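Local coordinates for pesticidal crystal protein Cry4Aa (Bacillus thuringiensis, PDB 2C9K) that kills mosquito larvae by binding to epithelial cells of the insect midgut and promoting their colloid-osmotic lysis, at residues L267-S272 with Y370-S374; L299-E303 with F313-Y317; K330-F334 with F436-L440; L409-R415 with D428-H432. All blocks are in the same frame, centred on the assembly; numbering follows the deposited sequence.

Contact 1 of 4, residues L267-S272 with Y370-S374; sequences LNFEES and YNNIS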
loop_
_atom_site.group_PDB
_atom_site.type_symbol
_atom_site.label_atom_id
_atom_site.label_comp_id
_atom_site.label_asym_id
_atom_site.label_seq_id
_atom_site.Cartn_x
_atom_site.Cartn_y
_atom_site.Cartn_z
ATOM N N LEU A 267 14.565 -12.572 6.149
ATOM C CA LEU A 267 15.737 -12.886 6.950
ATOM C C LEU A 267 16.289 -14.262 6.597
ATOM O O LEU A 267 15.521 -15.213 6.391
ATOM C CB LEU A 267 15.377 -12.847 8.442
ATOM C CG LEU A 267 16.354 -13.461 9.457
ATOM C CD1 LEU A 267 17.674 -12.696 9.478
ATOM C CD2 LEU A 267 15.710 -13.450 10.830
ATOM N N ASN A 268 17.622 -14.345 6.536
ATOM C CA ASN A 268 18.374 -15.567 6.236
ATOM C C ASN A 268 18.241 -16.107 4.823
ATOM O O ASN A 268 18.390 -17.306 4.593
ATOM C CB ASN A 268 18.024 -16.680 7.222
ATOM C CG ASN A 268 18.559 -16.414 8.607
ATOM O OD1 ASN A 268 19.549 -15.691 8.785
ATOM N ND2 ASN A 268 17.920 -17.008 9.603
ATOM N N PHE A 269 17.976 -15.219 3.874
ATOM C CA PHE A 269 17.829 -15.624 2.492
ATOM C C PHE A 269 19.131 -16.157 1.903
ATOM O O PHE A 269 19.188 -17.262 1.360
ATOM C CB PHE A 269 17.370 -14.448 1.641
ATOM C CG PHE A 269 17.353 -14.756 0.178
ATOM C CD1 PHE A 269 16.348 -15.552 -0.364
ATOM C CD2 PHE A 269 18.382 -14.318 -0.647
ATOM C CE1 PHE A 269 16.373 -15.913 -1.713
ATOM C CE2 PHE A 269 18.412 -14.674 -1.995
ATOM C CZ PHE A 269 17.408 -15.473 -2.528
ATOM N N GLU A 270 20.178 -15.351 2.010
ATOM C CA GLU A 270 21.472 -15.699 1.451
ATOM C C GLU A 270 22.181 -16.887 2.085
ATOM O O GLU A 270 22.864 -17.624 1.391
ATOM C CB GLU A 270 22.380 -14.462 1.464
ATOM C CG GLU A 270 21.759 -13.249 0.763
ATOM C CD GLU A 270 20.930 -12.341 1.699
ATOM O OE1 GLU A 270 20.180 -12.863 2.569
ATOM O OE2 GLU A 270 21.022 -11.093 1.546
ATOM N N GLU A 271 22.020 -17.097 3.385
ATOM C CA GLU A 271 22.705 -18.213 4.021
ATOM C C GLU A 271 21.890 -19.485 4.152
ATOM O O GLU A 271 22.259 -20.399 4.887
ATOM C CB GLU A 271 23.255 -17.785 5.379
ATOM C CG GLU A 271 24.432 -16.833 5.240
ATOM C CD GLU A 271 25.265 -16.729 6.504
ATOM O OE1 GLU A 271 26.356 -16.118 6.435
ATOM O OE2 GLU A 271 24.831 -17.254 7.560
ATOM N N SER A 272 20.787 -19.541 3.413
ATOM C CA SER A 272 19.909 -20.707 3.397
ATOM C C SER A 272 19.856 -21.210 1.964
ATOM O O SER A 272 20.055 -20.441 1.031
ATOM C CB SER A 272 18.513 -20.326 3.872
ATOM O OG SER A 272 18.568 -19.785 5.183
ATOM N N TYR A 370 21.758 -24.385 12.291
ATOM C CA TYR A 370 20.681 -23.487 12.709
ATOM C C TYR A 370 20.993 -21.997 12.589
ATOM O O TYR A 370 22.045 -21.547 13.035
ATOM C CB TYR A 370 20.271 -23.773 14.163
ATOM C CG TYR A 370 19.797 -25.188 14.431
ATOM C CD1 TYR A 370 20.586 -26.085 15.154
ATOM C CD2 TYR A 370 18.573 -25.635 13.946
ATOM C CE1 TYR A 370 20.166 -27.393 15.384
ATOM C CE2 TYR A 370 18.144 -26.939 14.168
ATOM C CZ TYR A 370 18.946 -27.817 14.886
ATOM O OH TYR A 370 18.529 -29.120 15.081
ATOM N N ASN A 371 20.084 -21.239 11.975
ATOM C CA ASN A 371 20.249 -19.788 11.859
ATOM C C ASN A 371 18.977 -19.112 12.367
ATOM O O ASN A 371 18.646 -17.986 11.984
ATOM C CB ASN A 371 20.566 -19.345 10.416
ATOM C CG ASN A 371 19.501 -19.755 9.402
ATOM O OD1 ASN A 371 19.629 -19.451 8.219
ATOM N ND2 ASN A 371 18.461 -20.445 9.852
ATOM N N ASN A 372 18.291 -19.832 13.254
ATOM C CA ASN A 372 17.046 -19.410 13.891
ATOM C C ASN A 372 17.126 -18.108 14.684
ATOM O O ASN A 372 18.207 -17.607 14.995
ATOM C CB ASN A 372 16.570 -20.495 14.856
ATOM C CG ASN A 372 16.263 -21.792 14.170
ATOM O OD1 ASN A 372 17.021 -22.254 13.315
ATOM N ND2 ASN A 372 15.148 -22.406 14.550
ATOM N N ILE A 373 15.952 -17.585 15.021
ATOM C CA ILE A 373 15.840 -16.375 15.821
ATOM C C ILE A 373 15.927 -16.826 17.280
ATOM O O ILE A 373 15.240 -17.764 17.687
ATOM C CB ILE A 373 14.473 -15.671 15.593
ATOM C CG1 ILE A 373 14.376 -15.163 14.155
ATOM C CG2 ILE A 373 14.311 -14.515 16.563
ATOM C CD1 ILE A 373 13.065 -14.471 13.836
ATOM N N SER A 374 16.775 -16.175 18.065
ATOM C CA SER A 374 16.910 -16.542 19.466
ATOM C C SER A 374 16.508 -15.384 20.373
ATOM O O SER A 374 16.309 -15.572 21.572
ATOM C CB SER A 374 18.349 -16.972 19.777
ATOM O OG SER A 374 19.244 -15.869 19.740
#
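Polar contacts dominate this buried junction of a strand end and its turn with a loop running into a strand, which shares 209 Å² of surface. One hydrogen bond crosses it: Asn268 ND2 donates to the backbone Asn371 O at 2.7 Å, with an N-H...O angle of 136°. The same ND2 also bonds to Gln449 O, so this amide, just ahead of the turn, bridges the two carbonyls. Ser272 OG comes within 3.2 Å of Asn371 OD1, but its hydrogen bond goes to Asn268 O, 2.6 Å away. That bond spans the type I beta turn Phe269-Ser272, whose backbone closure, Ser272 N to Phe269 O at 3.5 Å, is weak. Apolar contact is confined to Leu267 CD2 against Ile373 CG1 at 4.0 Å. Leu267 packs on Val359, and Ile373 on Phe453, so this pair belongs to the interior between sheets. The contact joins the turn leaving strand 262-267 to the entry of strand 373-381, two sheets of the beta-prism that forms the middle domain of three-domain Cry toxins.

Contact 2 of 4, residues L299-E303 with F313-Y317; sequences LNFYE and FTSHY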
loop_
_atom_site.group_PDB
_atom_site.type_symbol
_atom_site.label_atom_id
_atom_site.label_comp_id
_atom_site.label_asym_id
_atom_site.label_seq_id
_atom_site.Cartn_x
_atom_site.Cartn_y
_atom_site.Cartn_z
ATOM N N LEU A 299 2.401 -12.957 18.964
ATOM C CA LEU A 299 3.483 -13.730 18.359
ATOM C C LEU A 299 3.853 -14.831 19.359
ATOM O O LEU A 299 4.117 -14.562 20.524
ATOM C CB LEU A 299 4.677 -12.818 18.089
ATOM C CG LEU A 299 4.888 -12.360 16.645
ATOM C CD1 LEU A 299 3.565 -12.279 15.916
ATOM C CD2 LEU A 299 5.606 -11.017 16.646
ATOM N N ASN A 300 3.870 -16.072 18.902
ATOM C CA ASN A 300 4.159 -17.193 19.787
ATOM C C ASN A 300 5.347 -18.027 19.321
ATOM O O ASN A 300 5.228 -18.816 18.387
ATOM C CB ASN A 300 2.908 -18.064 19.883
ATOM C CG ASN A 300 1.663 -17.250 20.194
ATOM O OD1 ASN A 300 1.367 -16.962 21.353
ATOM N ND2 ASN A 300 0.939 -16.854 19.153
ATOM N N PHE A 301 6.489 -17.847 19.981
ATOM C CA PHE A 301 7.715 -18.571 19.648
ATOM C C PHE A 301 8.089 -19.608 20.704
ATOM O O PHE A 301 8.215 -19.284 21.883
ATOM C CB PHE A 301 8.887 -17.598 19.495
ATOM C CG PHE A 301 8.846 -16.787 18.239
ATOM C CD1 PHE A 301 7.882 -15.802 18.061
ATOM C CD2 PHE A 301 9.771 -17.012 17.226
ATOM C CE1 PHE A 301 7.840 -15.047 16.886
ATOM C CE2 PHE A 301 9.739 -16.265 16.046
ATOM C CZ PHE A 301 8.773 -15.281 15.875
ATOM N N TYR A 302 8.266 -20.855 20.274
ATOM C CA TYR A 302 8.656 -21.925 21.186
ATOM C C TYR A 302 10.179 -21.986 21.313
ATOM O O TYR A 302 10.896 -21.895 20.318
ATOM C CB TYR A 302 8.172 -23.285 20.687
ATOM C CG TYR A 302 6.683 -23.493 20.696
ATOM C CD1 TYR A 302 5.910 -23.195 19.576
ATOM C CD2 TYR A 302 6.048 -24.034 21.809
ATOM C CE1 TYR A 302 4.533 -23.441 19.565
ATOM C CE2 TYR A 302 4.677 -24.281 21.812
ATOM C CZ TYR A 302 3.929 -23.984 20.688
ATOM O OH TYR A 302 2.577 -24.227 20.693
ATOM N N GLU A 303 10.669 -22.147 22.539
ATOM C CA GLU A 303 12.104 -22.246 22.791
ATOM C C GLU A 303 12.401 -23.676 23.224
ATOM O O GLU A 303 11.484 -24.442 23.510
ATOM C CB GLU A 303 12.514 -21.294 23.909
ATOM C CG GLU A 303 11.712 -21.508 25.179
ATOM C CD GLU A 303 12.273 -20.751 26.359
ATOM O OE1 GLU A 303 12.403 -19.512 26.269
ATOM O OE2 GLU A 303 12.579 -21.403 27.379
ATOM N N PHE A 313 14.624 -20.041 19.098
ATOM C CA PHE A 313 13.240 -20.394 18.888
ATOM C C PHE A 313 13.110 -21.480 17.841
ATOM O O PHE A 313 13.441 -21.316 16.668
ATOM C CB PHE A 313 12.426 -19.152 18.542
ATOM C CG PHE A 313 12.308 -18.186 19.687
ATOM C CD1 PHE A 313 12.780 -16.882 19.571
ATOM C CD2 PHE A 313 11.755 -18.596 20.899
ATOM C CE1 PHE A 313 12.705 -16.000 20.646
ATOM C CE2 PHE A 313 11.674 -17.725 21.979
ATOM C CZ PHE A 313 12.150 -16.422 21.855
ATOM N N THR A 314 12.649 -22.622 18.320
ATOM C CA THR A 314 12.455 -23.794 17.508
ATOM C C THR A 314 11.429 -23.599 16.409
ATOM O O THR A 314 11.678 -23.939 15.253
ATOM C CB THR A 314 12.035 -24.951 18.410
ATOM O OG1 THR A 314 13.204 -25.692 18.777
ATOM C CG2 THR A 314 11.025 -25.850 17.733
ATOM N N SER A 315 10.279 -23.048 16.782
ATOM C CA SER A 315 9.178 -22.835 15.846
ATOM C C SER A 315 8.303 -21.673 16.316
ATOM O O SER A 315 8.603 -21.049 17.333
ATOM C CB SER A 315 8.341 -24.112 15.780
ATOM O OG SER A 315 8.009 -24.536 17.093
ATOM N N HIS A 316 7.229 -21.381 15.586
ATOM C CA HIS A 316 6.341 -20.299 15.994
ATOM C C HIS A 316 5.010 -20.313 15.269
ATOM O O HIS A 316 4.823 -21.063 14.322
ATOM C CB HIS A 316 7.008 -18.936 15.777
ATOM C CG HIS A 316 7.016 -18.485 14.351
ATOM N ND1 HIS A 316 7.802 -19.073 13.384
ATOM C CD2 HIS A 316 6.338 -17.491 13.729
ATOM C CE1 HIS A 316 7.612 -18.459 12.230
ATOM N NE2 HIS A 316 6.729 -17.496 12.412
ATOM N N TYR A 317 4.079 -19.494 15.744
ATOM C CA TYR A 317 2.773 -19.364 15.113
ATOM C C TYR A 317 2.193 -17.993 15.456
ATOM O O TYR A 317 2.588 -17.377 16.445
ATOM C CB TYR A 317 1.830 -20.514 15.529
ATOM C CG TYR A 317 1.406 -20.545 16.981
ATOM C CD1 TYR A 317 0.450 -19.655 17.472
ATOM C CD2 TYR A 317 1.969 -21.461 17.869
ATOM C CE1 TYR A 317 0.068 -19.673 18.808
ATOM C CE2 TYR A 317 1.596 -21.489 19.210
ATOM C CZ TYR A 317 0.646 -20.591 19.677
ATOM O OH TYR A 317 0.297 -20.592 21.011
#
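Strands 299-303 and 313-317 run antiparallel, their axes 4.5 Å apart at closest approach and their directions 146° apart. At the Asn300-Tyr317 hydrogen-bonded pair, Asn300 N reaches Tyr317 O at 3.1 Å and Tyr317 N reaches Asn300 O at 3.0 Å. Tyr317 O takes a second donor, Asn300 ND2, at 3.2 Å, while Asn300 OD1 accepts from Ser345 OG on the next strand; both ends of that amide are satisfied. Farther along, Tyr302 N donates to Ser315 O at 3.0 Å, and Thr314 N to Tyr302 O at 2.8 Å, bent to 130°. Other polar side chains find partners beyond the hairpin: Glu303 in a salt bridge with Lys344 and a bond to Gly394 N, Thr314 OG1 with Asn338, and His316 NE2 with Ile437 O. On the face carrying Phe301 and His316, their rings form an offset stack (centroids 4.7 Å apart, planes at 13°). The edge of Phe301 meets the face of Phe313 (centroids 5.2 Å apart, planes at 61°). On the other face, Asn300 CB makes a CH-pi contact 3.5 Å from the Tyr317 ring centroid. This is the central beta hairpin of a four-stranded antiparallel Greek-key sheet (order 3-2-1-4) in the Cry middle-domain prism.

Contact 3 of 4, residues K330-F334 with F436-L440; sequences KSSVF and FIKSL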
loop_
_atom_site.group_PDB
_atom_site.type_symbol
_atom_site.label_atom_id
_atom_site.label_comp_id
_atom_site.label_asym_id
_atom_site.label_seq_id
_atom_site.Cartn_x
_atom_site.Cartn_y
_atom_site.Cartn_z
ATOM N N LYS A 330 -5.716 -18.700 14.456
ATOM C CA LYS A 330 -4.333 -19.091 14.680
ATOM C C LYS A 330 -3.699 -19.516 13.361
ATOM O O LYS A 330 -4.351 -20.112 12.510
ATOM C CB LYS A 330 -4.283 -20.240 15.685
ATOM C CG LYS A 330 -2.893 -20.742 16.004
ATOM C CD LYS A 330 -2.979 -22.059 16.748
ATOM C CE LYS A 330 -1.606 -22.620 17.075
ATOM N NZ LYS A 330 -1.704 -23.926 17.794
ATOM N N SER A 331 -2.422 -19.207 13.191
ATOM C CA SER A 331 -1.732 -19.562 11.958
ATOM C C SER A 331 -1.117 -20.944 12.067
ATOM O O SER A 331 -1.341 -21.662 13.049
ATOM C CB SER A 331 -0.615 -18.565 11.664
ATOM O OG SER A 331 0.459 -18.780 12.553
ATOM N N SER A 332 -0.338 -21.316 11.053
ATOM C CA SER A 332 0.330 -22.611 11.067
ATOM C C SER A 332 1.489 -22.496 12.028
ATOM O O SER A 332 1.881 -21.397 12.403
ATOM C CB SER A 332 0.865 -22.974 9.683
ATOM O OG SER A 332 -0.190 -23.274 8.790
ATOM N N VAL A 333 2.031 -23.627 12.446
ATOM C CA VAL A 333 3.169 -23.580 13.337
ATOM C C VAL A 333 4.374 -23.786 12.444
ATOM O O VAL A 333 4.714 -24.916 12.111
ATOM C CB VAL A 333 3.115 -24.698 14.405
ATOM C CG1 VAL A 333 4.379 -24.673 15.245
ATOM C CG2 VAL A 333 1.904 -24.504 15.299
ATOM N N PHE A 334 4.997 -22.694 12.026
ATOM C CA PHE A 334 6.172 -22.792 11.177
ATOM C C PHE A 334 7.317 -23.322 12.032
ATOM O O PHE A 334 7.202 -23.376 13.254
ATOM C CB PHE A 334 6.533 -21.417 10.606
ATOM C CG PHE A 334 5.376 -20.701 9.967
ATOM C CD1 PHE A 334 4.485 -19.965 10.737
ATOM C CD2 PHE A 334 5.173 -20.767 8.594
ATOM C CE1 PHE A 334 3.408 -19.299 10.150
ATOM C CE2 PHE A 334 4.097 -20.105 8.001
ATOM C CZ PHE A 334 3.218 -19.369 8.787
ATOM N N PHE A 436 2.310 -10.109 10.392
ATOM C CA PHE A 436 2.471 -11.562 10.328
ATOM C C PHE A 436 3.948 -11.955 10.173
ATOM O O PHE A 436 4.766 -11.160 9.700
ATOM C CB PHE A 436 1.710 -12.074 9.103
ATOM C CG PHE A 436 1.198 -13.475 9.231
ATOM C CD1 PHE A 436 0.058 -13.744 9.988
ATOM C CD2 PHE A 436 1.810 -14.517 8.539
ATOM C CE1 PHE A 436 -0.470 -15.026 10.050
ATOM C CE2 PHE A 436 1.288 -15.809 8.594
ATOM C CZ PHE A 436 0.143 -16.063 9.350
ATOM N N ILE A 437 4.280 -13.183 10.567
ATOM C CA ILE A 437 5.642 -13.699 10.416
ATOM C C ILE A 437 5.589 -15.141 9.914
ATOM O O ILE A 437 5.234 -16.033 10.673
ATOM C CB ILE A 437 6.424 -13.693 11.734
ATOM C CG1 ILE A 437 6.686 -12.258 12.191
ATOM C CG2 ILE A 437 7.746 -14.407 11.541
ATOM C CD1 ILE A 437 7.510 -12.165 13.470
ATOM N N LYS A 438 5.924 -15.361 8.642
ATOM C CA LYS A 438 5.922 -16.704 8.061
ATOM C C LYS A 438 7.335 -17.246 8.075
ATOM O O LYS A 438 8.285 -16.505 8.313
ATOM C CB LYS A 438 5.404 -16.691 6.614
ATOM C CG LYS A 438 3.906 -16.874 6.493
ATOM C CD LYS A 438 3.413 -16.683 5.076
ATOM C CE LYS A 438 3.850 -17.812 4.155
ATOM N NZ LYS A 438 3.097 -19.078 4.345
ATOM N N SER A 439 7.479 -18.533 7.793
ATOM C CA SER A 439 8.796 -19.144 7.795
ATOM C C SER A 439 8.863 -20.341 6.849
ATOM O O SER A 439 7.911 -21.119 6.757
ATOM C CB SER A 439 9.127 -19.588 9.217
ATOM O OG SER A 439 10.519 -19.603 9.446
ATOM N N LEU A 440 9.978 -20.467 6.128
ATOM C CA LEU A 440 10.197 -21.589 5.219
ATOM C C LEU A 440 11.308 -22.435 5.826
ATOM O O LEU A 440 12.407 -21.945 6.075
ATOM C CB LEU A 440 10.617 -21.106 3.824
ATOM C CG LEU A 440 11.261 -22.105 2.838
ATOM C CD1 LEU A 440 10.448 -23.383 2.746
ATOM C CD2 LEU A 440 11.371 -21.461 1.458
#
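Side-chain packing, with no hydrogen bond across it, joins two sheets here: the edge strand 329-335 of one four-stranded sheet leans on strand 432-440 of the three-stranded sheet. The buried area is 245 Å², and Phe334 supplies 111 Å² of it. Its ring lies over the strand backbone, with Lys438 CA 3.9 Å from the ring centroid and 15° off the normal, a CH-pi contact. Around that ring, Phe334 CD2 approaches Ser439 N at 3.3 Å, Phe334 CZ touches Lys438 CG at 3.5 Å, and Phe334 CZ reaches Phe436 CE2 at 4.1 Å. Ser331 CB adds a contact with Phe436 CZ at 3.5 Å, while Ser331 OG is held by Asn318 N and Ser332 O. His316, whose ring meets Phe334, hydrogen-bonds to Ile437 O and so supplies a polar link beside the hydrophobic one. The side chain of Phe334 also lies about 3 Å from a bound MPD molecule, probably from the crystallisation liquor. This is sheet-to-sheet packing in the beta-prism of the Cry toxin middle domain.

Contact 4 of 4, residues L409-R415 with D428-H432; sequences LPILKRR and DNYSH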
loop_
_atom_site.group_PDB
_atom_site.type_symbol
_atom_site.label_atom_id
_atom_site.label_comp_id
_atom_site.label_asym_id
_atom_site.label_seq_id
_atom_site.Cartn_x
_atom_site.Cartn_y
_atom_site.Cartn_z
ATOM N N LEU A 409 9.382 -0.247 8.425
ATOM C CA LEU A 409 9.483 0.685 7.310
ATOM C C LEU A 409 9.818 2.106 7.760
ATOM O O LEU A 409 9.793 2.420 8.950
ATOM C CB LEU A 409 8.192 0.661 6.489
ATOM C CG LEU A 409 8.014 -0.560 5.568
ATOM C CD1 LEU A 409 9.149 -0.617 4.571
ATOM C CD2 LEU A 409 7.984 -1.843 6.382
ATOM N N PRO A 410 10.154 2.984 6.809
ATOM C CA PRO A 410 10.499 4.371 7.132
ATOM C C PRO A 410 9.388 5.177 7.810
ATOM O O PRO A 410 8.243 4.731 7.902
ATOM C CB PRO A 410 10.878 4.950 5.770
ATOM C CG PRO A 410 11.428 3.768 5.049
ATOM C CD PRO A 410 10.416 2.705 5.390
ATOM N N ILE A 411 9.745 6.372 8.284
ATOM C CA ILE A 411 8.788 7.265 8.930
ATOM C C ILE A 411 7.678 7.632 7.943
ATOM O O ILE A 411 7.826 7.469 6.727
ATOM C CB ILE A 411 9.463 8.563 9.402
ATOM C CG1 ILE A 411 10.260 9.185 8.249
ATOM C CG2 ILE A 411 10.348 8.279 10.603
ATOM C CD1 ILE A 411 10.924 10.514 8.603
ATOM N N LEU A 412 6.572 8.140 8.475
ATOM C CA LEU A 412 5.428 8.510 7.657
ATOM C C LEU A 412 5.276 10.024 7.532
ATOM O O LEU A 412 4.567 10.520 6.651
ATOM C CB LEU A 412 4.166 7.910 8.267
ATOM C CG LEU A 412 2.845 8.297 7.629
ATOM C CD1 LEU A 412 2.790 7.759 6.217
ATOM C CD2 LEU A 412 1.722 7.747 8.459
ATOM N N LYS A 413 5.949 10.753 8.414
ATOM C CA LYS A 413 5.885 12.208 8.407
ATOM C C LYS A 413 7.274 12.827 8.499
ATOM O O LYS A 413 8.225 12.162 8.897
ATOM C CB LYS A 413 5.040 12.690 9.587
ATOM C CG LYS A 413 3.646 12.113 9.628
ATOM C CD LYS A 413 2.795 12.806 10.676
ATOM C CE LYS A 413 3.225 12.467 12.095
ATOM N NZ LYS A 413 2.841 11.096 12.508
ATOM N N ARG A 414 7.385 14.101 8.124
ATOM C CA ARG A 414 8.660 14.801 8.207
ATOM C C ARG A 414 9.081 14.760 9.664
ATOM O O ARG A 414 8.317 15.128 10.556
ATOM C CB ARG A 414 8.521 16.244 7.746
ATOM C CG ARG A 414 8.159 16.382 6.289
ATOM C CD ARG A 414 8.079 17.849 5.914
ATOM N NE ARG A 414 9.381 18.496 6.016
ATOM C CZ ARG A 414 9.574 19.806 5.913
ATOM N NH1 ARG A 414 8.543 20.617 5.711
ATOM N NH2 ARG A 414 10.804 20.301 5.999
ATOM N N ARG A 415 10.312 14.327 9.889
ATOM C CA ARG A 415 10.849 14.148 11.226
ATOM C C ARG A 415 10.849 15.290 12.238
ATOM O O ARG A 415 10.811 16.473 11.887
ATOM C CB ARG A 415 12.260 13.565 11.122
ATOM C CG ARG A 415 12.624 12.717 12.314
ATOM C CD ARG A 415 11.392 11.970 12.806
ATOM N NE ARG A 415 11.691 11.142 13.960
ATOM C CZ ARG A 415 12.480 10.078 13.909
ATOM N NH1 ARG A 415 13.031 9.728 12.752
ATOM N NH2 ARG A 415 12.730 9.377 15.010
ATOM N N ASP A 428 4.780 7.791 17.531
ATOM C CA ASP A 428 3.940 8.828 16.949
ATOM C C ASP A 428 4.337 9.181 15.513
ATOM O O ASP A 428 3.966 10.236 14.995
ATOM C CB ASP A 428 4.019 10.084 17.810
ATOM C CG ASP A 428 5.393 10.724 17.767
ATOM O OD1 ASP A 428 6.382 10.053 18.136
ATOM O OD2 ASP A 428 5.494 11.896 17.351
ATOM N N ASN A 429 5.107 8.305 14.875
ATOM C CA ASN A 429 5.518 8.532 13.497
ATOM C C ASN A 429 6.020 7.251 12.853
ATOM O O ASN A 429 7.223 7.000 12.835
ATOM C CB ASN A 429 6.607 9.596 13.424
ATOM C CG ASN A 429 6.920 10.001 11.997
ATOM O OD1 ASN A 429 6.369 9.434 11.049
ATOM N ND2 ASN A 429 7.803 10.982 11.833
ATOM N N TYR A 430 5.095 6.449 12.328
ATOM C CA TYR A 430 5.430 5.184 11.679
ATOM C C TYR A 430 4.438 4.939 10.541
ATOM O O TYR A 430 3.252 5.234 10.673
ATOM C CB TYR A 430 5.371 4.040 12.699
ATOM C CG TYR A 430 4.001 3.836 13.297
ATOM C CD1 TYR A 430 3.154 2.838 12.823
ATOM C CD2 TYR A 430 3.524 4.682 14.299
ATOM C CE1 TYR A 430 1.863 2.696 13.327
ATOM C CE2 TYR A 430 2.241 4.548 14.808
ATOM C CZ TYR A 430 1.416 3.557 14.317
ATOM O OH TYR A 430 0.136 3.435 14.802
ATOM N N SER A 431 4.922 4.394 9.429
ATOM C CA SER A 431 4.076 4.150 8.263
ATOM C C SER A 431 3.548 2.725 8.138
ATOM O O SER A 431 2.578 2.480 7.408
ATOM C CB SER A 431 4.843 4.489 6.995
ATOM O OG SER A 431 5.960 3.629 6.866
ATOM N N HIS A 432 4.184 1.783 8.826
ATOM C CA HIS A 432 3.741 0.397 8.752
ATOM C C HIS A 432 3.774 -0.270 10.111
ATOM O O HIS A 432 4.495 0.166 10.999
ATOM C CB HIS A 432 4.619 -0.403 7.778
ATOM C CG HIS A 432 4.425 -0.043 6.334
ATOM N ND1 HIS A 432 4.847 1.156 5.800
ATOM C CD2 HIS A 432 3.887 -0.744 5.306
ATOM C CE1 HIS A 432 4.579 1.178 4.507
ATOM N NE2 HIS A 432 3.998 0.037 4.182
HETATM O O HOH W 1 7.231 0.539 10.534
HETATM O O HOH W 2 7.279 2.984 9.931
#
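Asp428 begins the contact with its backbone: Asp428 O accepts Lys413 NZ at 2.9 Å, while its carboxylate turns to Thr426. Asn429 does most of the bridging, its side chain acting as a surrogate peptide. Asn429 OD1 accepts both Leu412 N at 2.9 Å and Lys413 N at 3.0 Å, and Asn429 ND2 donates to Lys413 O at 3.2 Å, nearly straight at 169°. Tyr430 directs its CA-CB bond away; Tyr430 O lies 3.7 Å from Leu412 CD2. Ser431 OG donates to Pro410 O at 2.7 Å and accepts His432 ND1 at 2.9 Å, and a water joins Ser431 N to Leu409 O, each at 2.8 Å. At His432, Leu409 CG sits 3.8 Å from the imidazole centroid, 19° off its normal, in a CH-pi contact; His432 NE2 is bonded to Arg261. Pro410 and Ile411 touch helix 5-16, and Arg414 helix 29-37. These bonds join two parts of the loop between strands 402-407 and 432-440, where the beta-prism meets the N-terminal helical domain.

All four contacts belong to the middle, beta-sheet domain. Contacts 2 and 3 are closest, centres 9 Å apart, and are coupled through strand 313-322: His316 NE2 lies 2.7 Å from Ile437 O, and His316 N 3.1 Å from Phe334 O, both probable hydrogen bonds. Contact 1 lies 15 Å from contact 2 between centres and touches it, with Ile373 O 2.7 Å from Phe313 N, so contact 2 links two other junctions of the prism. Contact 3 is also centred 15 Å from contact 1, but their nearest atoms stay about 6 Å apart. Contact 4, with its centre 27 to 29 Å from the others, lies toward the helical domain; strand 432-440 carries the chain from it into contact 3.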